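Local coordinates for cell surface protein (Faecalibacterium prausnitzii A2-165, PDB 4GT6), which is of unknown function but, as an extracellular leucine-rich-repeat protein of the BspA type, probably binds other proteins at the bacterial cell surface, at residues G12-I17 against I36-Q41; F16-D21 against Y47-S52. All coordinates share one frame; numbering follows the deposited sequence.

In the fold
From the N terminus, strand 14-18 runs first, and both contacts start on it: contact 1 near its beginning, contact 2 near its end, with Phe16 and Ile17 common to the two segments. Contact 1 closes the loop from 12-17 to 36-41, contact 2 that from 16-21 to 47-52. The second loop starts inside the first and ends beyond it, so the two interleave and neither nests. Contact 1 ties the N-terminal mixed sheet to strand 35-37, an outermost strand of a three-stranded parallel sheet; contact 2 stays in the mixed sheet and bridges strand 24-29. Their centres lie about 11 Å apart, and Ala40 O probably hydrogen-bonds Val51 N at 2.9 Å.

Contact 1 of 2, residues G12-I17 against I36-Q41; sequences GSYQFI and ITIPAQ
The ring of Tyr14 carries Pro39 on one face: Pro39 CD sits 3.6 Å from the ring centroid and only 12° off the normal, a CH-pi contact centred over the ring. At the ring's edge, in its plane, water 1 meets the phenol oxygen. Ile38 CD1 lies oblique to the ring, neither over its face nor at its edge, 3.9 Å from Tyr14 CE1, while the two side chains cross at about a right angle. Tyr14 reaches this place because CG stands anti to its carbonyl carbon (chi1 -70°), which sends the ring from strand 14-18 across to the residues that follow strand 35-37. Tyr29 meets the same ring with its plane turned by about 45°, and Ile26 of strand 24-29 touches the side chain as well.

Strand 35-37 is an outermost member of a parallel sheet that continues into 68-71 and 91-94, in a solenoid of BspA-type leucine-rich repeats. The contact joins strand 14-18 of the N-terminal mixed sheet to this edge strand of the parallel sheet. Ile36 and Ile38 are both buried and also pack on Phe59.

The hydroxyl end is where polarity enters this largely buried site. Water 1 lies 2.8 Å from Tyr14 OH and accepts the backbone N-H of Thr37 over 3.1 Å, joining the phenol to the strand's main chain. Two apolar groups also come close to the oxygen: Ile36 CG2 approaches Tyr14 OH to 3.5 Å, and Ile38 CD1 lies 3.8 Å from that same atom. In Ile36 it is the CG2 branch, anti to the backbone N, that comes closest, while its bond from alpha to beta carbon is directed neither toward nor away from the 12-17 segment; Ile38 likewise comes closer with its terminal methyl than with its base.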
loop_
_atom_site.group_PDB
_atom_site.type_symbol
_atom_site.label_atom_id
_atom_site.label_comp_id
_atom_site.label_asym_id
_atom_site.label_seq_id
_atom_site.Cartn_x
_atom_site.Cartn_y
_atom_site.Cartn_z
ATOM N N GLY A 12 38.951 11.349 -0.302
ATOM C CA GLY A 12 38.256 12.605 -0.061
ATOM C C GLY A 12 37.208 12.444 1.023
ATOM O O GLY A 12 37.477 11.859 2.077
ATOM N N SER A 13 35.966 12.873 0.722
ATOM C CA SER A 13 34.836 12.797 1.653
ATOM C C SER A 13 34.125 11.434 1.661
ATOM O O SER A 13 33.135 11.288 2.359
ATOM C CB SER A 13 33.819 13.878 1.303
ATOM O OG SER A 13 34.434 15.144 1.443
ATOM N N TYR A 14 34.641 10.438 0.921
ATOM C CA TYR A 14 34.017 9.134 0.830
ATOM C C TYR A 14 34.911 8.019 1.341
ATOM O O TYR A 14 36.117 8.008 1.101
ATOM C CB TYR A 14 33.647 8.847 -0.646
ATOM C CG TYR A 14 32.506 9.711 -1.135
ATOM C CD1 TYR A 14 31.184 9.313 -0.967
ATOM C CD2 TYR A 14 32.747 10.940 -1.745
ATOM C CE1 TYR A 14 30.128 10.118 -1.390
ATOM C CE2 TYR A 14 31.699 11.759 -2.164
ATOM C CZ TYR A 14 30.389 11.331 -1.999
ATOM O OH TYR A 14 29.343 12.122 -2.392
ATOM N N GLN A 15 34.306 7.085 2.040
ATOM C CA GLN A 15 34.953 5.848 2.442
ATOM C C GLN A 15 34.362 4.746 1.585
ATOM O O GLN A 15 33.203 4.843 1.149
ATOM C CB GLN A 15 34.767 5.539 3.921
ATOM C CG GLN A 15 35.389 6.603 4.826
ATOM C CD GLN A 15 35.235 6.273 6.280
ATOM O OE1 GLN A 15 34.680 5.231 6.666
ATOM N NE2 GLN A 15 35.721 7.176 7.128
ATOM N N PHE A 16 35.129 3.689 1.377
ATOM C CA PHE A 16 34.705 2.610 0.501
ATOM C C PHE A 16 35.394 1.314 0.846
ATOM O O PHE A 16 36.451 1.294 1.498
ATOM C CB PHE A 16 34.991 2.982 -0.982
ATOM C CG PHE A 16 36.460 3.203 -1.295
ATOM C CD1 PHE A 16 37.054 4.450 -1.090
ATOM C CD2 PHE A 16 37.260 2.152 -1.754
ATOM C CE1 PHE A 16 38.422 4.643 -1.338
ATOM C CE2 PHE A 16 38.629 2.351 -2.007
ATOM C CZ PHE A 16 39.190 3.602 -1.832
ATOM N N ILE A 17 34.800 0.233 0.378
ATOM C CA ILE A 17 35.355 -1.120 0.486
ATOM C C ILE A 17 35.603 -1.624 -0.951
ATOM O O ILE A 17 35.026 -1.084 -1.907
ATOM C CB ILE A 17 34.473 -2.082 1.320
ATOM C CG1 ILE A 17 33.077 -2.295 0.673
ATOM C CG2 ILE A 17 34.390 -1.608 2.790
ATOM C CD1 ILE A 17 32.242 -3.470 1.220
ATOM N N ILE A 36 25.104 16.589 -3.905
ATOM C CA ILE A 36 26.023 15.453 -3.810
ATOM C C ILE A 36 26.381 14.938 -5.198
ATOM O O ILE A 36 25.516 14.812 -6.062
ATOM C CB ILE A 36 25.386 14.343 -2.922
ATOM C CG1 ILE A 36 25.352 14.771 -1.428
ATOM C CG2 ILE A 36 26.064 12.947 -3.095
ATOM C CD1 ILE A 36 26.700 14.734 -0.717
ATOM N N THR A 37 27.666 14.651 -5.383
ATOM C CA THR A 37 28.191 14.028 -6.586
ATOM C C THR A 37 28.930 12.769 -6.145
ATOM O O THR A 37 30.025 12.860 -5.577
ATOM C CB THR A 37 29.105 14.981 -7.378
ATOM O OG1 THR A 37 28.357 16.135 -7.714
ATOM C CG2 THR A 37 29.657 14.323 -8.649
ATOM N N ILE A 38 28.332 11.601 -6.408
ATOM C CA ILE A 38 28.961 10.331 -6.047
ATOM C C ILE A 38 30.146 10.127 -6.991
ATOM O O ILE A 38 29.976 10.311 -8.189
ATOM C CB ILE A 38 27.937 9.153 -6.122
ATOM C CG1 ILE A 38 26.698 9.357 -5.170
ATOM C CG2 ILE A 38 28.642 7.791 -5.920
ATOM C CD1 ILE A 38 27.005 9.360 -3.672
ATOM N N PRO A 39 31.349 9.806 -6.479
ATOM C CA PRO A 39 32.506 9.651 -7.381
ATOM C C PRO A 39 32.354 8.438 -8.311
ATOM O O PRO A 39 31.758 7.443 -7.914
ATOM C CB PRO A 39 33.686 9.468 -6.412
ATOM C CG PRO A 39 33.075 8.885 -5.178
ATOM C CD PRO A 39 31.726 9.570 -5.066
ATOM N N ALA A 40 32.808 8.573 -9.560
ATOM C CA ALA A 40 32.790 7.491 -10.557
ATOM C C ALA A 40 33.934 6.510 -10.290
ATOM O O ALA A 40 33.878 5.338 -10.692
ATOM C CB ALA A 40 32.911 8.066 -11.957
ATOM N N GLN A 41 34.997 7.014 -9.671
ATOM C CA GLN A 41 36.180 6.216 -9.361
ATOM C C GLN A 41 36.815 6.664 -8.041
ATOM O O GLN A 41 36.710 7.836 -7.661
ATOM C CB GLN A 41 37.223 6.268 -10.511
ATOM C CG GLN A 41 37.823 7.641 -10.812
ATOM C CD GLN A 41 38.953 7.603 -11.829
ATOM O OE1 GLN A 41 38.893 6.917 -12.865
ATOM N NE2 GLN A 41 40.014 8.350 -11.550
HETATM O O HOH W 1 29.814 14.717 -3.195
#

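Contact 2 of 2, residues F16-D21 against Y47-S52; sequences FILNAD and YIYPVS
Tyr49 and Leu18 make up most of this contact, and a leucine methyl lies over the tyrosine face. Leu18 CD2 is 3.5 Å from the centroid of the Tyr49 ring, 4° off its normal, so the methyl sits almost exactly over the ring centre in a CH-pi contact. The other branch works further out: with CD1 extended (chi2 175°), Leu18 CD1 passes 3.7 Å from Tyr49 OH. The two side chains cross at about a right angle. Leu18 CD2 also sits in the plane of the Phe16 ring, at its edge, so one methyl is shared between the face of one aromatic and the edge of another. Between the two strands runs 24-29, pairing antiparallel with 14-18 and parallel with 47-54; its Ala24 touches both Phe16 and Tyr49.

Ser52 comes third in buried surface. Its OG lies 3.3 Å from Asn19 ND2, but the stronger partner of each is Thr23, whose OG1 hydrogen-bonds both side chains; Asn19 ND2 also bonds Thr25 OG1. Thr23 OG1 thus links Asn19, just past the end of strand 14-18, with Ser52 of strand 47-54, and it also bonds Asp21 OD1. The direct hold is therefore a methyl on an aromatic face, while the polar link runs through Thr23, with the Asp21 carboxylate one step away.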
loop_
_atom_site.group_PDB
_atom_site.type_symbol
_atom_site.label_atom_id
_atom_site.label_comp_id
_atom_site.label_asym_id
_atom_site.label_seq_id
_atom_site.Cartn_x
_atom_site.Cartn_y
_atom_site.Cartn_z
ATOM N N PHE A 16 35.129 3.689 1.377
ATOM C CA PHE A 16 34.705 2.610 0.501
ATOM C C PHE A 16 35.394 1.314 0.846
ATOM O O PHE A 16 36.451 1.294 1.498
ATOM C CB PHE A 16 34.991 2.982 -0.982
ATOM C CG PHE A 16 36.460 3.203 -1.295
ATOM C CD1 PHE A 16 37.054 4.450 -1.090
ATOM C CD2 PHE A 16 37.260 2.152 -1.754
ATOM C CE1 PHE A 16 38.422 4.643 -1.338
ATOM C CE2 PHE A 16 38.629 2.351 -2.007
ATOM C CZ PHE A 16 39.190 3.602 -1.832
ATOM N N ILE A 17 34.800 0.233 0.378
ATOM C CA ILE A 17 35.355 -1.120 0.486
ATOM C C ILE A 17 35.603 -1.624 -0.951
ATOM O O ILE A 17 35.026 -1.084 -1.907
ATOM C CB ILE A 17 34.473 -2.082 1.320
ATOM C CG1 ILE A 17 33.077 -2.295 0.673
ATOM C CG2 ILE A 17 34.390 -1.608 2.790
ATOM C CD1 ILE A 17 32.242 -3.470 1.220
ATOM N N LEU A 18 36.443 -2.652 -1.085
ATOM C CA LEU A 18 36.781 -3.228 -2.384
ATOM C C LEU A 18 35.978 -4.483 -2.618
ATOM O O LEU A 18 35.862 -5.334 -1.731
ATOM C CB LEU A 18 38.303 -3.495 -2.473
ATOM C CG LEU A 18 39.208 -2.297 -2.106
ATOM C CD1 LEU A 18 40.693 -2.696 -2.097
ATOM C CD2 LEU A 18 38.977 -1.095 -3.037
ATOM N N ASN A 19 35.397 -4.585 -3.824
ATOM C CA ASN A 19 34.580 -5.719 -4.258
ATOM C C ASN A 19 35.440 -6.773 -4.967
ATOM O O ASN A 19 36.529 -6.449 -5.458
ATOM C CB ASN A 19 33.482 -5.212 -5.178
ATOM C CG ASN A 19 32.606 -4.187 -4.487
ATOM O OD1 ASN A 19 32.359 -4.275 -3.287
ATOM N ND2 ASN A 19 32.170 -3.183 -5.214
ATOM N N ALA A 20 34.936 -8.020 -5.034
ATOM C CA ALA A 20 35.617 -9.158 -5.666
ATOM C C ALA A 20 35.881 -8.936 -7.176
ATOM O O ALA A 20 36.769 -9.589 -7.724
ATOM C CB ALA A 20 34.787 -10.425 -5.478
ATOM N N ASP A 21 35.098 -8.057 -7.848
ATOM C CA ASP A 21 35.261 -7.806 -9.293
ATOM C C ASP A 21 36.106 -6.543 -9.555
ATOM O O ASP A 21 36.041 -5.982 -10.648
ATOM C CB ASP A 21 33.881 -7.686 -9.977
ATOM C CG ASP A 21 33.079 -6.468 -9.562
ATOM O OD1 ASP A 21 33.460 -5.813 -8.567
ATOM O OD2 ASP A 21 32.052 -6.176 -10.228
ATOM N N TYR A 47 45.998 1.156 -7.454
ATOM C CA TYR A 47 44.860 0.947 -8.354
ATOM C C TYR A 47 43.720 1.942 -8.215
ATOM O O TYR A 47 43.472 2.504 -7.151
ATOM C CB TYR A 47 44.277 -0.481 -8.187
ATOM C CG TYR A 47 45.302 -1.588 -8.363
ATOM C CD1 TYR A 47 45.681 -2.022 -9.631
ATOM C CD2 TYR A 47 45.865 -2.225 -7.260
ATOM C CE1 TYR A 47 46.632 -3.039 -9.796
ATOM C CE2 TYR A 47 46.824 -3.234 -7.412
ATOM C CZ TYR A 47 47.197 -3.644 -8.681
ATOM O OH TYR A 47 48.139 -4.646 -8.818
ATOM N N ILE A 48 43.018 2.115 -9.329
ATOM C CA ILE A 48 41.800 2.923 -9.476
ATOM C C ILE A 48 40.627 1.942 -9.549
ATOM O O ILE A 48 40.687 0.954 -10.279
ATOM C CB ILE A 48 41.917 3.831 -10.739
ATOM C CG1 ILE A 48 43.018 4.908 -10.517
ATOM C CG2 ILE A 48 40.567 4.483 -11.089
ATOM C CD1 ILE A 48 43.473 5.687 -11.779
ATOM N N TYR A 49 39.572 2.215 -8.783
ATOM C CA TYR A 49 38.396 1.376 -8.722
ATOM C C TYR A 49 37.186 2.123 -9.193
ATOM O O TYR A 49 36.832 3.109 -8.570
ATOM C CB TYR A 49 38.143 0.888 -7.272
ATOM C CG TYR A 49 39.260 0.024 -6.740
ATOM C CD1 TYR A 49 40.405 0.593 -6.180
ATOM C CD2 TYR A 49 39.184 -1.362 -6.805
ATOM C CE1 TYR A 49 41.464 -0.201 -5.738
ATOM C CE2 TYR A 49 40.235 -2.166 -6.369
ATOM C CZ TYR A 49 41.362 -1.577 -5.803
ATOM O OH TYR A 49 42.398 -2.368 -5.373
ATOM N N PRO A 50 36.460 1.647 -10.216
ATOM C CA PRO A 50 35.147 2.267 -10.514
ATOM C C PRO A 50 34.183 2.019 -9.353
ATOM O O PRO A 50 34.242 0.956 -8.721
ATOM C CB PRO A 50 34.667 1.505 -11.773
ATOM C CG PRO A 50 35.881 0.798 -12.285
ATOM C CD PRO A 50 36.694 0.469 -11.069
ATOM N N VAL A 51 33.298 2.983 -9.055
ATOM C CA VAL A 51 32.309 2.824 -7.978
ATOM C C VAL A 51 31.053 2.146 -8.553
ATOM O O VAL A 51 30.316 2.762 -9.325
ATOM C CB VAL A 51 32.009 4.191 -7.319
ATOM C CG1 VAL A 51 30.838 4.098 -6.339
ATOM C CG2 VAL A 51 33.263 4.734 -6.623
ATOM N N SER A 52 30.803 0.892 -8.158
ATOM C CA SER A 52 29.669 0.108 -8.682
ATOM C C SER A 52 28.462 0.128 -7.753
ATOM O O SER A 52 27.363 -0.265 -8.169
ATOM C CB SER A 52 30.089 -1.348 -8.919
ATOM O OG SER A 52 30.457 -1.929 -7.679
#